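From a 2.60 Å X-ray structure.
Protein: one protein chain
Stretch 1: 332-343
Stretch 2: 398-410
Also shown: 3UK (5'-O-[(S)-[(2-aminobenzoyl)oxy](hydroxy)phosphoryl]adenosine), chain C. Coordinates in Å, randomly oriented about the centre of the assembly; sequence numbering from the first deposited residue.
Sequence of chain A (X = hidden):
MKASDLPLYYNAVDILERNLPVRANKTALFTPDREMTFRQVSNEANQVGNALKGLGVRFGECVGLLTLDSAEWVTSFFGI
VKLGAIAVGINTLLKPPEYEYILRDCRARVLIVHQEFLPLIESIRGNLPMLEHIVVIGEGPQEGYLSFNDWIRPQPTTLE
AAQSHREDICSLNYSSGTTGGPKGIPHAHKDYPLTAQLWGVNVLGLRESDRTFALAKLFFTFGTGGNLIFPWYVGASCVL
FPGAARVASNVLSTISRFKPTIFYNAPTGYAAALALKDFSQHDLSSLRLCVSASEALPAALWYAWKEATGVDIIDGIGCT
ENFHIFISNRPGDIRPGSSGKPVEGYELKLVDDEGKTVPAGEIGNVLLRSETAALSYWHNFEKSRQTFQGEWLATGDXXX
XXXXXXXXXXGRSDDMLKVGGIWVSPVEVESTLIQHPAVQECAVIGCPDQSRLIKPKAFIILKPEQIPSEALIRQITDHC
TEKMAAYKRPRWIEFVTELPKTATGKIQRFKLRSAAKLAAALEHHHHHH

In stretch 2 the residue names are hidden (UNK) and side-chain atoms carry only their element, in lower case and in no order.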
ATOM      1  N   GLY A 332      -0.542   1.704 -22.523  1.00 11.07           N
ATOM      2  CA  GLY A 332       0.072   2.024 -23.798  1.00 15.77           C
ATOM      3  C   GLY A 332       1.524   2.457 -23.695  1.00 20.52           C
ATOM      4  O   GLY A 332       2.239   2.486 -24.696  1.00 29.28           O
ATOM      5  N   ASP A 333       1.965   2.794 -22.487  1.00 20.48           N
ATOM      6  CA  ASP A 333       3.328   3.281 -22.291  1.00 17.53           C
ATOM      7  C   ASP A 333       3.970   2.689 -21.040  1.00 17.76           C
ATOM      8  O   ASP A 333       3.671   3.105 -19.919  1.00 22.19           O
ATOM      9  CB  ASP A 333       3.342   4.811 -22.226  1.00 10.91           C
ATOM     10  CG  ASP A 333       4.746   5.384 -22.242  1.00 13.79           C
ATOM     11  OD1 ASP A 333       5.682   4.662 -22.648  1.00 15.60           O
ATOM     12  OD2 ASP A 333       4.915   6.560 -21.854  1.00 19.52           O
ATOM     13  N   ILE A 334       4.854   1.716 -21.240  1.00 17.53           N
ATOM     14  CA  ILE A 334       5.542   1.057 -20.136  1.00 17.00           C
ATOM     15  C   ILE A 334       7.050   1.030 -20.342  1.00 15.96           C
ATOM     16  O   ILE A 334       7.534   0.581 -21.381  1.00 20.02           O
ATOM     17  CB  ILE A 334       5.067  -0.402 -19.958  1.00 14.46           C
ATOM     18  CG1 ILE A 334       3.580  -0.450 -19.614  1.00 12.20           C
ATOM     19  CG2 ILE A 334       5.881  -1.104 -18.880  1.00 11.89           C
ATOM     20  CD1 ILE A 334       3.052  -1.845 -19.402  1.00 11.60           C
ATOM     21  N   ARG A 335       7.791   1.516 -19.352  1.00 15.47           N
ATOM     22  CA  ARG A 335       9.233   1.318 -19.317  1.00 18.24           C
ATOM     23  C   ARG A 335       9.596   0.491 -18.089  1.00 17.34           C
ATOM     24  O   ARG A 335       9.577   1.000 -16.967  1.00 21.17           O
ATOM     25  CB  ARG A 335       9.981   2.652 -19.319  1.00 16.60           C
ATOM     26  CG  ARG A 335      11.487   2.507 -19.148  1.00 18.69           C
ATOM     27  CD  ARG A 335      12.235   3.660 -19.795  1.00 20.46           C
ATOM     28  NE  ARG A 335      12.036   3.687 -21.242  1.00 21.42           N
ATOM     29  CZ  ARG A 335      12.669   4.511 -22.069  1.00 24.02           C
ATOM     30  NH1 ARG A 335      13.551   5.381 -21.596  1.00 15.77           N
ATOM     31  NH2 ARG A 335      12.424   4.465 -23.371  1.00 26.58           N
ATOM     32  N   PRO A 336       9.910  -0.796 -18.302  1.00 19.15           N
ATOM     33  CA  PRO A 336      10.206  -1.761 -17.236  1.00 18.26           C
ATOM     34  C   PRO A 336      11.305  -1.284 -16.289  1.00 19.21           C
ATOM     35  O   PRO A 336      12.412  -0.971 -16.729  1.00 18.70           O
ATOM     36  CB  PRO A 336      10.672  -2.998 -18.008  1.00 15.76           C
ATOM     37  CG  PRO A 336       9.996  -2.885 -19.332  1.00 16.49           C
ATOM     38  CD  PRO A 336       9.971  -1.416 -19.638  1.00 16.34           C
ATOM     39  N   GLY A 337      10.990  -1.225 -15.000  1.00 13.92           N
ATOM     40  CA  GLY A 337      11.950  -0.810 -13.996  1.00 18.65           C
ATOM     41  C   GLY A 337      11.738   0.614 -13.522  1.00 18.55           C
ATOM     42  O   GLY A 337      12.270   1.017 -12.487  1.00 18.74           O
ATOM     43  N   SER A 338      10.956   1.380 -14.277  1.00 18.44           N
ATOM     44  CA  SER A 338      10.716   2.781 -13.951  1.00 22.25           C
ATOM     45  C   SER A 338       9.332   2.993 -13.348  1.00 18.27           C
ATOM     46  O   SER A 338       8.476   2.111 -13.403  1.00 20.34           O
ATOM     47  CB  SER A 338      10.868   3.653 -15.198  1.00 19.85           C
ATOM     48  OG  SER A 338       9.814   3.412 -16.113  1.00 17.17           O
ATOM     49  N   SER A 339       9.123   4.175 -12.777  1.00 17.52           N
ATOM     50  CA  SER A 339       7.834   4.535 -12.199  1.00 17.36           C
ATOM     51  C   SER A 339       6.929   5.180 -13.244  1.00 18.10           C
ATOM     52  O   SER A 339       5.822   5.618 -12.933  1.00 17.36           O
ATOM     53  CB  SER A 339       8.023   5.480 -11.012  1.00 18.01           C
ATOM     54  OG  SER A 339       8.771   4.862  -9.981  1.00 12.30           O
ATOM     55  N   GLY A 340       7.413   5.246 -14.480  1.00 16.27           N
ATOM     56  CA  GLY A 340       6.622   5.753 -15.586  1.00 15.04           C
ATOM     57  C   GLY A 340       6.645   7.262 -15.753  1.00 18.34           C
ATOM     58  O   GLY A 340       7.684   7.905 -15.602  1.00 17.88           O
ATOM     59  N   LYS A 341       5.482   7.820 -16.069  1.00 17.91           N
ATOM     60  CA  LYS A 341       5.344   9.241 -16.361  1.00 20.51           C
ATOM     61  C   LYS A 341       4.451   9.913 -15.320  1.00 21.28           C
ATOM     62  O   LYS A 341       3.680   9.236 -14.637  1.00 19.41           O
ATOM     63  CB  LYS A 341       4.745   9.424 -17.761  1.00 22.00           C
ATOM     64  CG  LYS A 341       5.614   8.895 -18.891  1.00 17.51           C
ATOM     65  CD  LYS A 341       6.779   9.827 -19.174  1.00 19.41           C
ATOM     66  CE  LYS A 341       7.648   9.303 -20.308  1.00 22.55           C
ATOM     67  NZ  LYS A 341       6.873   9.115 -21.565  1.00 21.08           N
ATOM     68  N   PRO A 342       4.559  11.246 -15.185  1.00 23.32           N
ATOM     69  CA  PRO A 342       3.695  11.995 -14.265  1.00 19.22           C
ATOM     70  C   PRO A 342       2.214  11.819 -14.588  1.00 24.25           C
ATOM     71  O   PRO A 342       1.830  11.824 -15.757  1.00 29.46           O
ATOM     72  CB  PRO A 342       4.106  13.449 -14.510  1.00 15.38           C
ATOM     73  CG  PRO A 342       5.508  13.365 -14.983  1.00 21.05           C
ATOM     74  CD  PRO A 342       5.590  12.107 -15.792  1.00 21.04           C
ATOM     75  N   VAL A 343       1.396  11.664 -13.553  1.00 23.13           N
ATOM     76  CA  VAL A 343      -0.046  11.534 -13.724  1.00 16.99           C
ATOM     77  C   VAL A 343      -0.689  12.911 -13.849  1.00 17.88           C
ATOM     78  O   VAL A 343      -0.438  13.795 -13.031  1.00 22.70           O
ATOM     79  CB  VAL A 343      -0.681  10.775 -12.543  1.00 17.62           C
ATOM     80  CG1 VAL A 343      -2.197  10.757 -12.668  1.00 15.36           C
ATOM     81  CG2 VAL A 343      -0.127   9.359 -12.464  1.00 15.85           C
ATOM     82  N   UNK A 398      14.224   9.609  -3.503  1.00 19.56           N
ATOM     83  CA  UNK A 398      15.185  10.112  -4.475  1.00 17.69           C
ATOM     84  C   UNK A 398      14.847   9.558  -5.855  1.00 16.79           C
ATOM     85  O   UNK A 398      14.686   8.351  -6.028  1.00 19.62           O
ATOM     86  c   UNK A 398      18.401  12.811  -2.626  1.00 19.65           C
ATOM     87  c   UNK A 398      16.611   9.724  -4.079  1.00 19.54           C
ATOM     88  c   UNK A 398      17.231  10.610  -3.007  1.00 22.90           C
ATOM     89  c   UNK A 398      17.447  12.027  -3.519  1.00 24.17           C
ATOM     90  n   UNK A 398      17.882  12.959  -1.240  1.00 21.75           N
ATOM     91  N   UNK A 399      14.732  10.450  -6.833  1.00 20.05           N
ATOM     92  CA  UNK A 399      14.382  10.061  -8.195  1.00 16.67           C
ATOM     93  C   UNK A 399      15.274  10.759  -9.210  1.00 18.02           C
ATOM     94  O   UNK A 399      15.875  11.793  -8.920  1.00 18.06           O
ATOM     95  c   UNK A 399      11.440   8.908  -7.107  1.00 19.16           C
ATOM     96  o   UNK A 399       9.232   6.145  -7.956  1.00 20.49           O
ATOM     97  c   UNK A 399      11.944   9.270  -8.349  1.00 16.83           C
ATOM     98  c   UNK A 399      12.923  10.415  -8.489  1.00 13.62           C
ATOM     99  c   UNK A 399      10.608   7.520  -9.340  1.00 17.72           C
ATOM    100  c   UNK A 399      10.128   7.179  -8.092  1.00 16.14           C
ATOM    101  c   UNK A 399      10.539   7.871  -6.975  1.00 14.93           C
ATOM    102  c   UNK A 399      11.509   8.563  -9.462  1.00 20.34           C
ATOM    103  N   UNK A 400      15.360  10.183 -10.404  1.00 18.59           N
ATOM    104  CA  UNK A 400      15.974  10.862 -11.538  1.00 20.22           C
ATOM    105  C   UNK A 400      15.179  10.565 -12.803  1.00 19.14           C
ATOM    106  O   UNK A 400      14.467   9.563 -12.877  1.00 15.46           O
ATOM    107  c   UNK A 400      17.799   8.726 -13.456  1.00 30.78           C
ATOM    108  c   UNK A 400      18.021   7.418 -13.844  1.00 22.08           C
ATOM    109  c   UNK A 400      18.142   6.429 -12.890  1.00 26.70           C
ATOM    110  c   UNK A 400      17.453  10.486 -11.697  1.00 20.01           C
ATOM    111  c   UNK A 400      17.814   8.059 -11.167  1.00 20.91           C
ATOM    112  c   UNK A 400      17.686   9.061 -12.115  1.00 22.92           C
ATOM    113  c   UNK A 400      18.038   6.748 -11.549  1.00 20.14           C
ATOM    114  N   UNK A 401      15.295  11.442 -13.793  1.00 21.89           N
ATOM    115  CA  UNK A 401      14.491  11.328 -15.003  1.00 19.97           C
ATOM    116  C   UNK A 401      15.321  10.894 -16.207  1.00 18.68           C
ATOM    117  O   UNK A 401      16.429  11.385 -16.420  1.00 22.26           O
ATOM    118  c   UNK A 401      13.775  12.656 -15.321  1.00 18.65           C
ATOM    119  c   UNK A 401      12.838  12.489 -16.504  1.00 16.43           C
ATOM    120  c   UNK A 401      13.006  13.143 -14.104  1.00 23.19           C
ATOM    121  N   UNK A 402      14.771   9.967 -16.988  1.00 20.22           N
ATOM    122  CA  UNK A 402      15.394   9.513 -18.226  1.00 25.30           C
ATOM    123  C   UNK A 402      15.580  10.643 -19.229  1.00 28.60           C
ATOM    124  O   UNK A 402      15.087  11.755 -19.036  1.00 30.88           O
ATOM    125  o   UNK A 402      15.770   6.922 -17.513  1.00 38.92           O
ATOM    126  c   UNK A 402      14.928   7.036 -18.429  1.00 28.66           C
ATOM    127  o   UNK A 402      14.389   6.059 -18.989  1.00 23.22           O
ATOM    128  c   UNK A 402      14.538   8.423 -18.875  1.00 23.67           C
ATOM    129  N   UNK A 403      16.289  10.343 -20.312  1.00 26.34           N
ATOM    130  CA  UNK A 403      16.398  11.270 -21.427  1.00 21.82           C
ATOM    131  C   UNK A 403      15.102  11.230 -22.230  1.00 25.85           C
ATOM    132  O   UNK A 403      14.848  12.094 -23.068  1.00 29.82           O
ATOM    133  c   UNK A 403      17.583  10.909 -22.303  1.00 20.26           C
ATOM    134  N   UNK A 404      14.286  10.214 -21.961  1.00 22.13           N
ATOM    135  CA  UNK A 404      12.991  10.063 -22.612  1.00 18.05           C
ATOM    136  C   UNK A 404      11.853  10.513 -21.699  1.00 21.27           C
ATOM    137  O   UNK A 404      10.683  10.454 -22.077  1.00 26.38           O
ATOM    138  o   UNK A 404      14.167   7.013 -24.138  1.00 32.41           O
ATOM    139  c   UNK A 404      12.777   8.613 -23.051  1.00 18.22           C
ATOM    140  o   UNK A 404      14.070   9.026 -25.008  1.00 30.70           O
ATOM    141  c   UNK A 404      13.740   8.187 -24.144  1.00 26.79           C
ATOM    142  N   UNK A 405      12.201  10.953 -20.494  1.00 24.95           N
ATOM    143  CA  UNK A 405      11.221  11.497 -19.570  1.00 19.12           C
ATOM    144  C   UNK A 405      10.658  10.506 -18.567  1.00 21.08           C
ATOM    145  O   UNK A 405       9.609  10.750 -17.972  1.00 18.12           O
ATOM    146  N   UNK A 406      11.353   9.390 -18.368  1.00 20.67           N
ATOM    147  CA  UNK A 406      10.889   8.365 -17.437  1.00 18.21           C
ATOM    148  C   UNK A 406      11.518   8.506 -16.054  1.00 20.43           C
ATOM    149  O   UNK A 406      12.717   8.757 -15.925  1.00 15.78           O
ATOM    150  c   UNK A 406      10.027   6.607 -21.616  1.00 24.80           C
ATOM    151  c   UNK A 406      11.147   6.967 -18.003  1.00 19.48           C
ATOM    152  c   UNK A 406       9.051   6.079 -19.091  1.00 19.07           C
ATOM    153  c   UNK A 406      10.787   6.903 -20.499  1.00 22.51           C
ATOM    154  c   UNK A 406       8.777   6.047 -21.461  1.00 20.02           C
ATOM    155  o   UNK A 406       8.018   5.751 -22.570  1.00 12.59           O
ATOM    156  c   UNK A 406       8.284   5.780 -20.201  1.00 19.58           C
ATOM    157  c   UNK A 406      10.314   6.642 -19.220  1.00 20.13           C
ATOM    158  N   UNK A 407      10.697   8.336 -15.021  1.00 20.05           N
ATOM    159  CA  UNK A 407      11.142   8.483 -13.639  1.00 19.84           C
ATOM    160  C   UNK A 407      11.651   7.170 -13.054  1.00 20.72           C
ATOM    161  O   UNK A 407      10.951   6.159 -13.069  1.00 19.77           O
ATOM    162  c   UNK A 407       9.794  10.518 -12.906  1.00 19.09           C
ATOM    163  o   UNK A 407       9.211  14.618 -13.260  1.00 21.68           O
ATOM    164  c   UNK A 407      10.134  11.380 -11.872  1.00 20.16           C
ATOM    165  c   UNK A 407      10.005   9.029 -12.774  1.00 19.96           C
ATOM    166  c   UNK A 407       9.942  12.743 -11.985  1.00 19.64           C
ATOM    167  c   UNK A 407       9.250  11.063 -14.062  1.00 16.62           C
ATOM    168  c   UNK A 407       9.056  12.426 -14.185  1.00 20.75           C
ATOM    169  c   UNK A 407       9.403  13.261 -13.144  1.00 21.48           C
ATOM    170  N   UNK A 408      12.873   7.197 -12.531  1.00 20.97           N
ATOM    171  CA  UNK A 408      13.470   6.015 -11.919  1.00 21.49           C
ATOM    172  C   UNK A 408      13.728   6.226 -10.433  1.00 20.19           C
ATOM    173  O   UNK A 408      14.343   7.214 -10.031  1.00 23.19           O
ATOM    174  c   UNK A 408      14.658   1.390 -15.902  1.00 14.17           C
ATOM    175  c   UNK A 408      14.650   3.754 -14.441  1.00 17.97           C
ATOM    176  c   UNK A 408      14.928   1.379 -14.527  1.00 16.31           C
ATOM    177  c   UNK A 408      14.384   3.732 -15.824  1.00 19.12           C
ATOM    178  c   UNK A 408      14.927   2.549 -13.789  1.00 15.01           C
ATOM    179  c   UNK A 408      14.386   2.554 -16.567  1.00 16.58           C
ATOM    180  c   UNK A 408      14.259   5.848 -15.124  1.00 17.66           C
ATOM    181  c   UNK A 408      14.769   5.639 -12.629  1.00 19.29           C
ATOM    182  c   UNK A 408      14.563   5.120 -14.014  1.00 21.20           C
ATOM    183  n   UNK A 408      14.147   5.024 -16.216  1.00 20.24           N
ATOM    184  N   UNK A 409      13.252   5.288  -9.622  1.00 17.85           N
ATOM    185  CA  UNK A 409      13.399   5.373  -8.176  1.00 15.75           C
ATOM    186  C   UNK A 409      14.816   5.013  -7.749  1.00 18.65           C
ATOM    187  O   UNK A 409      15.244   3.870  -7.898  1.00 21.30           O
ATOM    188  c   UNK A 409      12.377   5.739  -5.247  1.00 15.44           C
ATOM    189  c   UNK A 409      12.316   4.622  -6.010  1.00 21.21           C
ATOM    190  c   UNK A 409      12.404   4.435  -7.493  1.00 15.79           C
ATOM    191  c   UNK A 409      12.085   4.031  -3.900  1.00 13.89           C
ATOM    192  n   UNK A 409      12.229   5.344  -3.940  1.00 13.88           N
ATOM    193  n   UNK A 409      12.132   3.571  -5.137  1.00 16.75           N
ATOM    194  N   UNK A 410      15.543   5.992  -7.223  1.00 18.07           N
ATOM    195  CA  UNK A 410      16.881   5.742  -6.702  1.00 18.01           C
ATOM    196  C   UNK A 410      16.779   5.050  -5.350  1.00 20.20           C
ATOM    197  O   UNK A 410      17.686   4.328  -4.937  1.00 16.25           O
ATOM    198  c   UNK A 410      17.657   7.043  -6.581  1.00 15.55           C
TER
HETATM  199  C10 3UK C 601       7.610   3.773  -1.739  1.00 15.41           C
HETATM  200  C15 3UK C 601       7.545   3.092  -4.136  1.00 14.30           C
HETATM  201  C17 3UK C 601       9.136   2.860  -5.862  1.00 16.80           C
HETATM  202  C21 3UK C 601       8.011   5.217  -1.855  1.00 16.10           C
HETATM  203  C26 3UK C 601       1.498   3.273  -1.736  1.00 15.05           C
HETATM  204  C28 3UK C 601       0.864   2.854  -4.028  1.00 16.55           C
HETATM  205  O01 3UK C 601       3.313   2.309  -0.468  1.00 18.22           O
HETATM  206  C02 3UK C 601       2.557   3.249  -0.573  1.00 17.11           C
HETATM  207  O03 3UK C 601       2.360   4.126   0.529  1.00 21.84           O
HETATM  208  P04 3UK C 601       3.303   4.065   1.809  1.00 17.89           P
HETATM  209  O05 3UK C 601       2.805   5.118   2.848  1.00 26.99           O
HETATM  210  O06 3UK C 601       4.830   4.405   1.451  1.00 11.48           O
HETATM  211  C07 3UK C 601       5.128   5.203   0.294  1.00 10.92           C
HETATM  212  C08 3UK C 601       6.570   4.987  -0.064  1.00  9.51           C
HETATM  213  O09 3UK C 601       6.744   3.663  -0.617  1.00 16.06           O
HETATM  214  N11 3UK C 601       6.935   3.340  -2.919  1.00 15.39           N
HETATM  215  C12 3UK C 601       5.595   3.094  -3.029  1.00 14.80           C
HETATM  216  N13 3UK C 601       5.339   2.694  -4.306  1.00 14.71           N
HETATM  217  C14 3UK C 601       6.531   2.685  -5.012  1.00 14.12           C
HETATM  218  N16 3UK C 601       8.826   3.172  -4.577  1.00 13.53           N
HETATM  219  N18 3UK C 601       8.223   2.467  -6.741  1.00 19.80           N
HETATM  220  C19 3UK C 601       6.934   2.362  -6.382  1.00 16.53           C
HETATM  221  N20 3UK C 601       5.963   1.940  -7.329  1.00 15.28           N
HETATM  222  O22 3UK C 601       9.274   5.412  -1.248  1.00 13.20           O
HETATM  223  C23 3UK C 601       6.985   5.935  -1.115  1.00 11.91           C
HETATM  224  O24 3UK C 601       7.546   7.124  -0.523  1.00 18.26           O
HETATM  225  O25 3UK C 601       3.212   2.687   2.441  1.00 14.46           O
HETATM  226  C27 3UK C 601       1.829   2.822  -2.991  1.00 15.38           C
HETATM  227  C29 3UK C 601      -0.455   3.358  -3.773  1.00 15.17           C
HETATM  228  C30 3UK C 601      -0.786   3.812  -2.519  1.00 15.68           C
HETATM  229  C31 3UK C 601       0.176   3.778  -1.480  1.00 16.48           C
HETATM  230  N32 3UK C 601      -0.176   4.260  -0.145  1.00 18.68           N
HETATM  231  O   HOH W   1      11.391   2.901 -10.256  1.00 17.62           O

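Position 398 carries four carbons in a row ending in a nitrogen and reaches nothing on stretch 1; it is Lys398. At 399 one carbon leads to a six-carbon ring bearing an oxygen, which meets the hydroxyl of Ser339; this is Tyr399. Its OH donates a very short hydrogen bond, 2.4 Å, to Ser339 OG, which lies at the ring edge. Position 400, one carbon and an unsubstituted six-carbon ring out of reach of stretch 1, is Phe400. Position 401 has one carbon carrying two more, again without a partner across the contact: Val401.

At 402 two carbons, the second bearing two oxygens, give an acid too short for glutamate, and an oxygen meets the Arg335 guanidinium. This is Asp402, whose OD2 accepts a salt-bridged hydrogen bond of 2.8 Å from Arg335 NH1. The single carbon at 403 points away from stretch 1 and identifies Ala403. Position 404 repeats the two-carbon, two-oxygen pattern, again meeting the Arg335 guanidinium, and is Asp404; its OD2 lies 3.1 Å from Arg335 NH1 in a second salt bridge. Position 405 has no side-chain atoms: Gly405, with phi/psi of 95/19°, where a CB would be jammed against the preceding carbonyl oxygen.

Position 406 has one carbon and a six-carbon ring ending in oxygen, sandwiched between two stretch 1 side chains. It is Tyr406, and its OH donates to Asp333 OD1 at 2.6 Å. The same atoms at 407, with the ring packed on Pro342, define Tyr407, whose CE1 lies 3.8 Å from Pro342 CG. At 408 one carbon precedes fused five- and six-membered rings of eight carbons and one nitrogen, with Ser338 CB over the face of the five-membered ring; only tryptophan fits. The indole NE1 of Trp408 donates to Asp402 OD2 at 3.0 Å. Position 409, one carbon and a five-membered ring with two nitrogens, is His409; its ring face lies against the bound adenylate rather than stretch 1. The lone carbon at 410 is Ala410, out of reach.

The contact joins a short backbone pairing to side-chain packing. Ser339 N donates to Tyr407 O at 2.7 Å, and Tyr407 N to Gly340 O at 3.1 Å. Beside this pairing, Tyr406 is held on both faces: Arg335 CD makes a CH-pi contact on one, while on the other Lys341 adds CH-pi and cation-pi contacts. Lys341 NZ also bridges to Asp333 OD2 at 3.2 Å, linking the cation to the carboxylate that receives the phenol. Arg335 thus packs against the ring while its guanidinium edge meets both acids.

Stretch 2 398-410: KYFVDADGYYWHA
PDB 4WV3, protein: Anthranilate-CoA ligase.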